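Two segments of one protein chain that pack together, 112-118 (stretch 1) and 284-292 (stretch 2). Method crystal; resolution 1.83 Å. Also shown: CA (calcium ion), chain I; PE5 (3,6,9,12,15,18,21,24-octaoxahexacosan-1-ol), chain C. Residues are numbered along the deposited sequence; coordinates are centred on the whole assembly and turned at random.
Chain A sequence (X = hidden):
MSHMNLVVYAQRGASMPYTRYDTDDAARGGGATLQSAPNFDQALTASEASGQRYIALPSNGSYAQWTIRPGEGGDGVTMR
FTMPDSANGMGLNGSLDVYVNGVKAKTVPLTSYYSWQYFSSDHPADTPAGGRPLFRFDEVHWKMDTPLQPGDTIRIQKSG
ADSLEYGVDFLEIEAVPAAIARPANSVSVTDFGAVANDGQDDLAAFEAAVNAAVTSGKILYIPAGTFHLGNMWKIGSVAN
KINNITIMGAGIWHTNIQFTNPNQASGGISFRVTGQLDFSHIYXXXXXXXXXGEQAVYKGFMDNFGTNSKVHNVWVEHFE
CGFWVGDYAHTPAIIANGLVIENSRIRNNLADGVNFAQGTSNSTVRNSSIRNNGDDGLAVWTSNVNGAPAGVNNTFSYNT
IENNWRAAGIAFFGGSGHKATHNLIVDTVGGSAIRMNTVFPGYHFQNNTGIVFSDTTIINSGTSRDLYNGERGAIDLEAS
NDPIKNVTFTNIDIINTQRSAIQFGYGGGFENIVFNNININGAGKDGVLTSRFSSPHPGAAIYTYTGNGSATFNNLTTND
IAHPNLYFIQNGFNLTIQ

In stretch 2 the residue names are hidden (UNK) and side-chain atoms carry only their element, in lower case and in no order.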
# COMPACT_ATOMS: atom_id res chain seq x y z
N SER A 112 -5.41 -8.32 -16.35
CA SER A 112 -6.07 -7.20 -15.69
C SER A 112 -7.16 -7.66 -14.73
O SER A 112 -7.92 -6.84 -14.23
CB SER A 112 -6.64 -6.21 -16.72
OG SER A 112 -7.44 -6.84 -17.71
N TYR A 113 -7.20 -8.97 -14.44
CA TYR A 113 -8.20 -9.54 -13.52
C TYR A 113 -8.21 -8.83 -12.17
O TYR A 113 -9.28 -8.48 -11.65
CB TYR A 113 -7.91 -11.03 -13.31
CG TYR A 113 -8.79 -11.70 -12.27
CD1 TYR A 113 -10.05 -12.19 -12.61
CD2 TYR A 113 -8.36 -11.86 -10.95
CE1 TYR A 113 -10.87 -12.82 -11.67
CE2 TYR A 113 -9.19 -12.48 -9.99
CZ TYR A 113 -10.43 -12.96 -10.37
OH TYR A 113 -11.25 -13.58 -9.47
N TYR A 114 -7.03 -8.64 -11.57
CA TYR A 114 -6.98 -8.10 -10.21
C TYR A 114 -7.31 -6.62 -10.17
O TYR A 114 -7.94 -6.14 -9.22
CB TYR A 114 -5.59 -8.30 -9.62
CG TYR A 114 -5.13 -9.72 -9.63
CD1 TYR A 114 -5.62 -10.64 -8.72
CD2 TYR A 114 -4.17 -10.14 -10.56
CE1 TYR A 114 -5.18 -11.96 -8.74
CE2 TYR A 114 -3.73 -11.44 -10.58
CZ TYR A 114 -4.24 -12.35 -9.67
OH TYR A 114 -3.76 -13.64 -9.73
N SER A 115 -6.84 -5.87 -11.17
CA SER A 115 -6.86 -4.42 -11.16
C SER A 115 -8.18 -3.92 -11.76
O SER A 115 -9.08 -4.71 -12.06
CB SER A 115 -5.63 -3.89 -11.91
OG SER A 115 -5.51 -4.51 -13.19
N TRP A 116 -8.29 -2.60 -11.92
CA TRP A 116 -9.43 -1.87 -12.48
C TRP A 116 -10.64 -1.89 -11.55
O TRP A 116 -11.29 -2.92 -11.37
CB TRP A 116 -9.80 -2.39 -13.87
CG TRP A 116 -8.73 -2.09 -14.90
CD1 TRP A 116 -7.62 -2.84 -15.15
CD2 TRP A 116 -8.67 -0.97 -15.79
NE1 TRP A 116 -6.87 -2.25 -16.14
CE2 TRP A 116 -7.48 -1.10 -16.54
CE3 TRP A 116 -9.50 0.14 -16.02
CZ2 TRP A 116 -7.11 -0.18 -17.52
CZ3 TRP A 116 -9.12 1.06 -16.99
CH2 TRP A 116 -7.93 0.90 -17.72
N GLN A 117 -10.93 -0.72 -10.96
CA GLN A 117 -12.09 -0.45 -10.12
C GLN A 117 -12.71 0.86 -10.60
O GLN A 117 -11.99 1.77 -11.00
CB GLN A 117 -11.71 -0.32 -8.64
CG GLN A 117 -11.24 -1.62 -8.00
CD GLN A 117 -12.41 -2.49 -7.59
OE1 GLN A 117 -12.95 -2.31 -6.51
NE2 GLN A 117 -12.82 -3.41 -8.47
N TYR A 118 -14.04 0.95 -10.53
CA TYR A 118 -14.75 2.02 -11.23
C TYR A 118 -15.64 2.81 -10.27
O TYR A 118 -16.33 2.22 -9.43
CB TYR A 118 -15.58 1.42 -12.39
CG TYR A 118 -14.73 0.71 -13.43
CD1 TYR A 118 -14.19 1.40 -14.51
CD2 TYR A 118 -14.47 -0.67 -13.32
CE1 TYR A 118 -13.43 0.75 -15.46
CE2 TYR A 118 -13.71 -1.33 -14.27
CZ TYR A 118 -13.18 -0.61 -15.34
OH TYR A 118 -12.42 -1.26 -16.28
N UNK A 284 2.29 -14.06 -1.06
CA UNK A 284 0.90 -14.51 -1.11
C UNK A 284 0.12 -13.72 -2.16
O UNK A 284 0.31 -12.51 -2.29
c UNK A 284 0.83 -15.05 1.41
s UNK A 284 -0.40 -15.52 2.65
c UNK A 284 0.17 -14.35 0.24
c UNK A 284 -1.33 -13.99 2.83
N UNK A 285 -0.77 -14.41 -2.86
CA UNK A 285 -1.62 -13.82 -3.88
C UNK A 285 -3.03 -14.36 -3.71
O UNK A 285 -3.22 -15.47 -3.21
n UNK A 285 -1.99 -14.11 -7.51
c UNK A 285 -1.82 -13.44 -6.38
o UNK A 285 -2.26 -12.31 -6.21
c UNK A 285 -1.08 -14.15 -5.27
N UNK A 286 -4.01 -13.57 -4.14
CA UNK A 286 -5.42 -13.94 -4.04
C UNK A 286 -5.95 -14.46 -5.37
O UNK A 286 -5.25 -14.51 -6.38
o UNK A 286 -6.41 -11.91 -4.80
c UNK A 286 -6.25 -12.72 -3.64
N UNK A 287 -7.24 -14.81 -5.38
CA UNK A 287 -8.03 -14.86 -6.61
C UNK A 287 -9.18 -13.86 -6.53
O UNK A 287 -10.31 -14.14 -6.94
n UNK A 287 -9.86 -17.44 -8.59
o UNK A 287 -8.69 -15.59 -9.18
c UNK A 287 -8.56 -16.27 -6.89
c UNK A 287 -9.05 -16.41 -8.32
N UNK A 288 -8.90 -12.67 -6.01
CA UNK A 288 -9.92 -11.71 -5.63
C UNK A 288 -9.94 -10.52 -6.58
O UNK A 288 -8.89 -9.90 -6.81
c UNK A 288 -12.08 -10.98 -3.49
c UNK A 288 -9.69 -11.23 -4.19
c UNK A 288 -10.74 -10.26 -3.65
c UNK A 288 -10.28 -9.64 -2.34
N UNK A 289 -11.12 -10.19 -7.12
CA UNK A 289 -11.25 -9.02 -7.98
C UNK A 289 -12.29 -8.02 -7.50
O UNK A 289 -12.53 -7.02 -8.20
c UNK A 289 -15.29 -9.05 -11.42
n UNK A 289 -15.85 -7.97 -11.96
n UNK A 289 -16.03 -9.91 -10.72
c UNK A 289 -13.28 -10.43 -11.03
c UNK A 289 -12.87 -10.27 -9.55
n UNK A 289 -13.99 -9.27 -11.57
c UNK A 289 -11.60 -9.43 -9.42
N UNK A 290 -12.91 -8.24 -6.34
CA UNK A 290 -13.96 -7.35 -5.84
C UNK A 290 -13.82 -7.15 -4.33
O UNK A 290 -13.43 -8.07 -3.60
o UNK A 290 -16.37 -7.15 -5.52
c UNK A 290 -15.36 -7.91 -6.15
N UNK A 291 -14.16 -5.95 -3.88
CA UNK A 291 -14.30 -5.66 -2.45
C UNK A 291 -15.58 -6.21 -1.85
O UNK A 291 -15.72 -6.19 -0.62
n UNK A 291 -12.76 0.22 -0.17
n UNK A 291 -13.21 -0.98 1.74
c UNK A 291 -12.89 -3.52 -2.30
c UNK A 291 -14.26 -4.15 -2.20
c UNK A 291 -12.91 -2.09 -1.75
n UNK A 291 -13.10 -2.05 -0.30
c UNK A 291 -13.03 -0.94 0.42
N UNK A 292 -16.53 -6.66 -2.68
CA UNK A 292 -17.82 -7.15 -2.21
C UNK A 292 -18.48 -6.17 -1.23
O UNK A 292 -19.02 -6.57 -0.19
c UNK A 292 -16.07 -10.17 -2.63
o UNK A 292 -16.55 -12.88 -5.03
c UNK A 292 -16.81 -11.82 -4.19
c UNK A 292 -17.68 -8.53 -1.56
c UNK A 292 -18.38 -10.29 -3.24
c UNK A 292 -18.11 -11.35 -4.08
c UNK A 292 -17.37 -9.67 -2.51
c UNK A 292 -15.79 -11.23 -3.47
CA CA I . -11.32 -5.25 -12.00
C48 PE5 C . -5.42 -18.18 -9.68
C50 PE5 C . -5.70 -16.68 -9.85
O1 PE5 C . -5.99 -16.39 -11.19
C1 PE5 C . -6.33 -15.05 -11.44
C2 PE5 C . -6.43 -14.79 -12.94
O2 PE5 C . -5.18 -14.97 -13.54
C3 PE5 C . -5.16 -14.90 -14.94
C4 PE5 C . -3.74 -15.18 -15.45
O3 PE5 C . -2.84 -14.27 -14.87
C5 PE5 C . -1.51 -14.34 -15.31
C6 PE5 C . -0.55 -14.34 -14.11
O4 PE5 C . -0.19 -13.04 -13.71
C7 PE5 C . -0.12 -12.82 -12.33
C8 PE5 C . 0.80 -13.85 -11.67
O5 PE5 C . 0.59 -13.85 -10.29
C9 PE5 C . 1.16 -14.92 -9.60
C10 PE5 C . 2.39 -14.43 -8.86
O6 PE5 C . 3.49 -15.21 -9.21
C11 PE5 C . 4.73 -14.60 -8.98
C12 PE5 C . 5.84 -15.40 -9.66
O7 PE5 C . 6.69 -15.85 -8.65
C13 PE5 C . 8.05 -15.81 -8.96
C14 PE5 C . 8.77 -16.85 -8.11
O8 PE5 C . 7.92 -17.96 -7.98
C15 PE5 C . 8.39 -19.00 -7.16
C16 PE5 C . 8.57 -20.27 -8.01
O52 PE5 C . 7.57 -21.20 -7.72
O HOH W 1 -10.45 -5.92 -14.31
O HOH W 2 -11.72 -7.66 -12.38
O HOH W 3 -10.65 -5.63 -9.77
O HOH W 4 -7.11 -7.45 -6.56
O HOH W 5 -15.06 -3.83 -5.53
O HOH W 6 -13.46 -5.53 -10.78
O HOH W 7 -13.04 -4.59 -13.50

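Position 284 carries four side-chain atoms in an unbranched run of two carbons, a sulfur and a terminal carbon, and they are out of reach of stretch 1. A thioether within such a chain identifies Met284.

Position 285 has two carbons, the second bearing one oxygen and one nitrogen; its CA-to-CB bond points toward stretch 1, and the nitrogen lies 2.9 Å from Tyr114 OH. This short amide is Asn285, and its ND2 donates that hydrogen bond with an N-H...acceptor angle of 155°.

At position 286 one carbon is followed by one oxygen, with no second branch. The backbone O lies 3.5 Å from Tyr114 CE1, near the plane of that ring. The residue is Ser286.

Position 287 repeats the pattern of two carbons ending in one oxygen and one nitrogen. Its backbone O accepts a hydrogen bond from Tyr113 OH at 2.8 Å, while the side-chain oxygen approaches Tyr113 CE2 to 3.3 Å. This is Asn287, and that oxygen is OD1.

Position 288 has four carbons forked at the second. Its CA-to-CB bond points away from stretch 1, and the contacts listed are made by the backbone: O lies 3.9 Å from Tyr114 CD1. The fork is the signature of Leu288, whose N donates to Ser286 OG at 2.9 Å, a bond that braces the turn internally.

Position 289 shows three carbons, a nitrogen, then a carbon carrying two more nitrogens, a guanidinium. CB sits 4.0 Å from the centroid of the Tyr113 ring and 17° off its normal, a CH-pi contact over the face. The residue is Arg289.

Position 290 is one carbon and one oxygen, its CA-to-CB bond pointing away from stretch 1: Ser290. Position 291 again ends in a guanidinium after three carbons and a nitrogen, and one of those carbons lies 4.4 Å from Gln117 OE1; it is Arg291, and the carbon is CG. Position 292 has one carbon leading to a six-carbon ring with one oxygen and does not touch stretch 1. It is Tyr292, whose N donates to Ser290 OG at 2.9 Å.

The contact rests on two tyrosines whose ends approach stretch 2 although neither CA-to-CB bond points toward it. Their hydroxyls play different roles, Tyr113 OH donating and Tyr114 OH accepting. Water extends the junction: water 2 donates to Tyr113 O (2.7 Å) and accepts from Arg289 NE (2.9 Å), and water 3 donates to Tyr114 O and Arg289 O, both at 2.8 Å. Both waters also bind calcium, at 2.5 Å for the O of water 2 and 2.4 Å for that of water 3. Since Ser115 O ligates the ion directly at 2.3 Å and Trp116 O at 2.4 Å, the metal's hydration shell links the two stretches.

Stretch 2 284-292: MNSNLRSRY
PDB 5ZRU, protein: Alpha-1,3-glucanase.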